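Long-range contacts in putative cytosine/guanine deaminase (Unidentified, PDB 2PAJ), which catalyses the hydrolytic deamination of 2-amino-4-hydroxypteridines such as isoxanthopterin to 2,4-dihydroxypteridines with release of ammonium, using zinc: residues Gly161-Leu166 against Leu446-Lys451; Ser208-Arg213 against Leu400-Lys405. All coordinates share one frame; numbering follows the deposited sequence.

Interaction 1. Residues Gly161-Leu166 against Leu446-Lys451; sequences GLRFVL and LFSAGK
The helix-ending Schellman motif at Gly161 meets a type I' hairpin turn that starts at Ser448, so the contact joins the TIM barrel of this amidohydrolase to its smaller β-structured part. Gly161 has positive phi and is the C' residue that ends helix 149-159, with Leu162 N hydrogen-bonded to Ala157 O and Gly161 N to Glu158 O. The chain then enters strand 163-168, a parallel barrel strand, whose start faces the turn between strands 442-448 and 451-455. This is the end of the strand away from the zinc, whose ligands lie at the other rim, as is usual in the family.

The turn is closed by two backbone hydrogen bonds, Ser448 N to Lys451 O (2.8 Å) and Lys451 N to Ser448 O (3.0 Å), and both of its inner residues, Ala449 and Gly450, have positive phi. Ser448 carries the polar link across the contact. With OG anti to its own backbone N (chi1 -173°), the hydroxyl extends to the end of the helix and donates to Gly161 O at 3.0 Å. It approaches in the carbonyl plane, at a C=O...O angle of 148°. Ser448 CB follows behind, 3.3 Å from the same Gly161 O, and Val453 of the next strand packs on both Ser448 and Leu162.

Arg163 supplies the second point of contact. Its chain runs extended from CG to NE beside Ser448, and at chi4 (-74°) turns CZ aside; NH2 lies near the turn. The Asp413 carboxylate ties the two segments together there: OD2 forms a salt bridge with Arg163 NH2 while OD1 accepts from Ala449 N. The guanidinium meets the turn obliquely, Arg163 NH2 lying 4.2 Å from Ala449 CA.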
# COMPACT_ATOMS: atom_id res chain seq x y z
N GLY A 161 -1.05 -4.58 -13.94
CA GLY A 161 0.24 -5.21 -13.76
C GLY A 161 0.87 -5.03 -12.40
O GLY A 161 2.07 -5.26 -12.23
N LEU A 162 0.06 -4.64 -11.42
CA LEU A 162 0.52 -4.38 -10.06
C LEU A 162 0.40 -5.57 -9.11
O LEU A 162 -0.46 -6.43 -9.27
CB LEU A 162 -0.29 -3.22 -9.45
CG LEU A 162 -0.67 -2.02 -10.32
CD1 LEU A 162 -1.54 -1.08 -9.52
CD2 LEU A 162 0.59 -1.31 -10.80
N ARG A 163 1.28 -5.61 -8.10
CA ARG A 163 1.21 -6.67 -7.10
C ARG A 163 0.10 -6.20 -6.19
O ARG A 163 0.07 -5.03 -5.81
CB ARG A 163 2.48 -6.75 -6.26
CG ARG A 163 3.78 -7.01 -6.97
CD ARG A 163 4.89 -6.98 -5.93
NE ARG A 163 6.21 -7.11 -6.53
CZ ARG A 163 6.69 -8.24 -7.00
NH1 ARG A 163 5.94 -9.34 -6.94
NH2 ARG A 163 7.89 -8.28 -7.56
N PHE A 164 -0.80 -7.11 -5.81
CA PHE A 164 -1.90 -6.74 -4.93
C PHE A 164 -1.91 -7.56 -3.66
O PHE A 164 -1.63 -8.75 -3.67
CB PHE A 164 -3.23 -6.90 -5.66
CG PHE A 164 -4.39 -6.33 -4.92
CD1 PHE A 164 -4.50 -4.96 -4.71
CD2 PHE A 164 -5.38 -7.17 -4.41
CE1 PHE A 164 -5.57 -4.42 -4.00
CE2 PHE A 164 -6.46 -6.65 -3.70
CZ PHE A 164 -6.56 -5.27 -3.49
N VAL A 165 -2.23 -6.90 -2.55
CA VAL A 165 -2.30 -7.56 -1.26
C VAL A 165 -3.70 -7.34 -0.70
O VAL A 165 -4.07 -6.22 -0.34
CB VAL A 165 -1.26 -6.98 -0.27
CG1 VAL A 165 -1.40 -7.64 1.09
CG2 VAL A 165 0.13 -7.18 -0.81
N LEU A 166 -4.49 -8.40 -0.64
CA LEU A 166 -5.85 -8.29 -0.12
C LEU A 166 -5.91 -8.38 1.40
O LEU A 166 -5.48 -9.36 2.00
CB LEU A 166 -6.74 -9.38 -0.72
CG LEU A 166 -8.18 -9.41 -0.23
CD1 LEU A 166 -8.86 -8.07 -0.48
CD2 LEU A 166 -8.94 -10.54 -0.91
N LEU A 446 7.88 2.94 -14.88
CA LEU A 446 7.52 2.21 -13.66
C LEU A 446 7.65 0.74 -14.04
O LEU A 446 7.14 0.32 -15.08
CB LEU A 446 6.07 2.49 -13.24
CG LEU A 446 5.63 2.28 -11.78
CD1 LEU A 446 4.32 1.53 -11.74
CD2 LEU A 446 6.70 1.54 -10.98
N PHE A 447 8.35 -0.03 -13.20
CA PHE A 447 8.55 -1.45 -13.42
C PHE A 447 7.98 -2.28 -12.30
O PHE A 447 8.23 -2.01 -11.13
CB PHE A 447 10.03 -1.78 -13.54
CG PHE A 447 10.64 -1.34 -14.83
CD1 PHE A 447 11.37 -0.16 -14.90
CD2 PHE A 447 10.45 -2.08 -15.98
CE1 PHE A 447 11.90 0.27 -16.10
CE2 PHE A 447 10.97 -1.67 -17.19
CZ PHE A 447 11.70 -0.48 -17.25
N SER A 448 7.19 -3.28 -12.68
CA SER A 448 6.60 -4.19 -11.71
C SER A 448 6.95 -5.59 -12.17
O SER A 448 6.53 -6.05 -13.25
CB SER A 448 5.08 -4.02 -11.64
OG SER A 448 4.54 -4.80 -10.59
N ALA A 449 7.73 -6.28 -11.35
CA ALA A 449 8.15 -7.63 -11.67
C ALA A 449 8.85 -7.62 -13.03
O ALA A 449 8.65 -8.53 -13.85
CB ALA A 449 6.94 -8.55 -11.69
N GLY A 450 9.66 -6.59 -13.27
CA GLY A 450 10.41 -6.48 -14.51
C GLY A 450 9.63 -6.08 -15.75
O GLY A 450 10.15 -6.14 -16.87
N LYS A 451 8.38 -5.68 -15.57
CA LYS A 451 7.59 -5.27 -16.72
C LYS A 451 7.27 -3.80 -16.62
O LYS A 451 7.06 -3.27 -15.52
CB LYS A 451 6.32 -6.12 -16.81
CG LYS A 451 6.66 -7.56 -17.16
CD LYS A 451 5.47 -8.48 -17.34
CE LYS A 451 6.00 -9.86 -17.71
NZ LYS A 451 4.94 -10.87 -17.99

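Interaction 2. Residues Ser208-Arg213 against Leu400-Lys405; sequences SPRAMR and LDEVGK
The guanidinium of Arg210 has Glu402 on two sides: the backbone O of Glu402 lies 4.3 Å above one face, offset toward the rim, while CD and OE1 of its carboxylate sit at the edge, in or near the plane. The carboxylate itself is turned almost perpendicular, the two planes being 85° apart. The groups are thus not coplanar, and the salt bridge is made by one weak hydrogen bond, Arg210 NH1 to Glu402 OE1 at 3.4 Å, though a nearly straight one (173°). The strongest polar partner of Arg210 is Asp44, which forms a salt bridge with NH2; NH1 also donates to Gly409 O.

Pro209 packs beside Glu402, the two side chains pointing the same way. Glu402 CG, anti to the carbonyl carbon and beside its backbone N (chi1 -75°), comes to 3.5 Å from Pro209 CG, so the aliphatic part of the acid lies against the pyrrolidine ring. Next to this pair the backbones join directly: Glu402 N, inside the type I turn Leu400-Val403, donates to Pro209 O at 3.0 Å from a position tilted out of the carbonyl plane. Val403 CG2 adds an apolar neighbour to that oxygen and lies 3.9 Å from Arg210 CA. Further along, Leu400 directs CD2 at the other loop, 3.8 Å from Ala211 N and 4.2 Å from Ala211 CB.

Away from the annotated sites, the contact thus joins two loops, one leading from helix 190-203 into barrel strand 213-217, the other from helix 383-398 toward strand 414-418, with Leu400 and Val403 reaching inward to Thr133 of strand 131-136.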
# COMPACT_ATOMS: atom_id res chain seq x y z
N SER A 208 5.58 -16.97 -1.87
CA SER A 208 6.94 -16.52 -2.17
C SER A 208 7.13 -15.08 -1.72
O SER A 208 6.16 -14.33 -1.59
CB SER A 208 7.26 -16.63 -3.67
OG SER A 208 6.66 -15.61 -4.42
N PRO A 209 8.38 -14.68 -1.47
CA PRO A 209 8.61 -13.30 -1.03
C PRO A 209 8.54 -12.29 -2.18
O PRO A 209 8.97 -11.14 -2.05
CB PRO A 209 9.98 -13.39 -0.37
CG PRO A 209 10.66 -14.45 -1.17
CD PRO A 209 9.61 -15.49 -1.38
N ARG A 210 8.01 -12.72 -3.32
CA ARG A 210 7.85 -11.84 -4.47
C ARG A 210 6.58 -12.25 -5.19
O ARG A 210 6.49 -12.26 -6.42
CB ARG A 210 9.08 -11.92 -5.39
CG ARG A 210 9.46 -13.30 -5.86
CD ARG A 210 10.95 -13.34 -6.10
NE ARG A 210 11.36 -12.48 -7.21
CZ ARG A 210 12.57 -11.91 -7.31
NH1 ARG A 210 13.48 -12.09 -6.36
NH2 ARG A 210 12.88 -11.19 -8.39
N ALA A 211 5.58 -12.59 -4.39
CA ALA A 211 4.28 -12.99 -4.89
C ALA A 211 3.58 -11.79 -5.54
O ALA A 211 3.75 -10.66 -5.10
CB ALA A 211 3.45 -13.55 -3.75
N MET A 212 2.80 -12.04 -6.59
CA MET A 212 2.06 -10.98 -7.25
C MET A 212 0.67 -10.90 -6.64
O MET A 212 -0.12 -10.01 -6.96
CB MET A 212 1.96 -11.24 -8.75
CG MET A 212 3.26 -11.05 -9.50
SD MET A 212 4.02 -9.42 -9.29
CE MET A 212 2.88 -8.39 -10.21
N ARG A 213 0.38 -11.86 -5.76
CA ARG A 213 -0.90 -11.93 -5.06
C ARG A 213 -0.74 -12.40 -3.63
O ARG A 213 0.01 -13.33 -3.36
CB ARG A 213 -1.86 -12.84 -5.81
CG ARG A 213 -2.52 -12.14 -6.94
CD ARG A 213 -3.23 -13.08 -7.86
NE ARG A 213 -3.99 -12.31 -8.84
CZ ARG A 213 -4.80 -12.84 -9.75
NH1 ARG A 213 -4.96 -14.16 -9.81
NH2 ARG A 213 -5.48 -12.05 -10.57
N LEU A 400 6.73 -9.52 1.99
CA LEU A 400 7.28 -9.59 0.64
C LEU A 400 8.75 -9.15 0.68
O LEU A 400 9.11 -8.08 0.19
CB LEU A 400 6.48 -8.67 -0.28
CG LEU A 400 5.05 -9.13 -0.59
CD1 LEU A 400 4.38 -8.08 -1.46
CD2 LEU A 400 5.07 -10.48 -1.30
N ASP A 401 9.58 -10.02 1.25
CA ASP A 401 11.00 -9.78 1.44
C ASP A 401 11.94 -9.67 0.25
O ASP A 401 13.08 -9.26 0.41
CB ASP A 401 11.54 -10.81 2.43
CG ASP A 401 10.74 -10.84 3.72
OD1 ASP A 401 10.28 -9.75 4.13
OD2 ASP A 401 10.57 -11.92 4.32
N GLU A 402 11.49 -10.04 -0.94
CA GLU A 402 12.36 -9.91 -2.10
C GLU A 402 11.83 -8.76 -2.94
O GLU A 402 12.05 -8.70 -4.15
CB GLU A 402 12.41 -11.21 -2.90
CG GLU A 402 13.25 -12.31 -2.24
CD GLU A 402 13.47 -13.51 -3.14
OE1 GLU A 402 12.48 -14.01 -3.73
OE2 GLU A 402 14.63 -13.97 -3.27
N VAL A 403 11.14 -7.84 -2.25
CA VAL A 403 10.54 -6.64 -2.84
C VAL A 403 10.87 -5.40 -1.97
O VAL A 403 11.14 -5.53 -0.78
CB VAL A 403 8.99 -6.78 -2.91
CG1 VAL A 403 8.38 -5.63 -3.68
CG2 VAL A 403 8.62 -8.10 -3.55
N GLY A 404 10.88 -4.22 -2.58
CA GLY A 404 11.15 -2.99 -1.85
C GLY A 404 12.58 -2.45 -1.79
O GLY A 404 12.87 -1.52 -1.05
N LYS A 405 13.47 -3.02 -2.59
CA LYS A 405 14.87 -2.59 -2.58
C LYS A 405 15.49 -2.62 -3.97
O LYS A 405 15.35 -3.60 -4.70
CB LYS A 405 15.68 -3.50 -1.68
CG LYS A 405 16.18 -2.87 -0.40
CD LYS A 405 17.06 -3.87 0.30
CE LYS A 405 17.83 -3.29 1.47
NZ LYS A 405 18.86 -4.29 1.90

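Interaction 2 is nested within the chain loop closed by interaction 1, and their centres lie 10 Å apart on the same side of the chain's centre. Arg163 connects them: its NH1 donates to Ala211 O (3.2 Å) and more weakly to Arg210 O (3.0 Å), so one guanidinium from 161-166 reaches the backbone of 208-213. Interaction 1 is the more buried yet smaller interface, joining a helix end and barrel strand to a hairpin through one serine hydroxyl and an arginine lying against the turn. Interaction 2, partly buried, joins two irregular loops over a larger area, combining a backbone bond, proline packing and a weak salt bridge nearer the surface with apolar contacts deeper in.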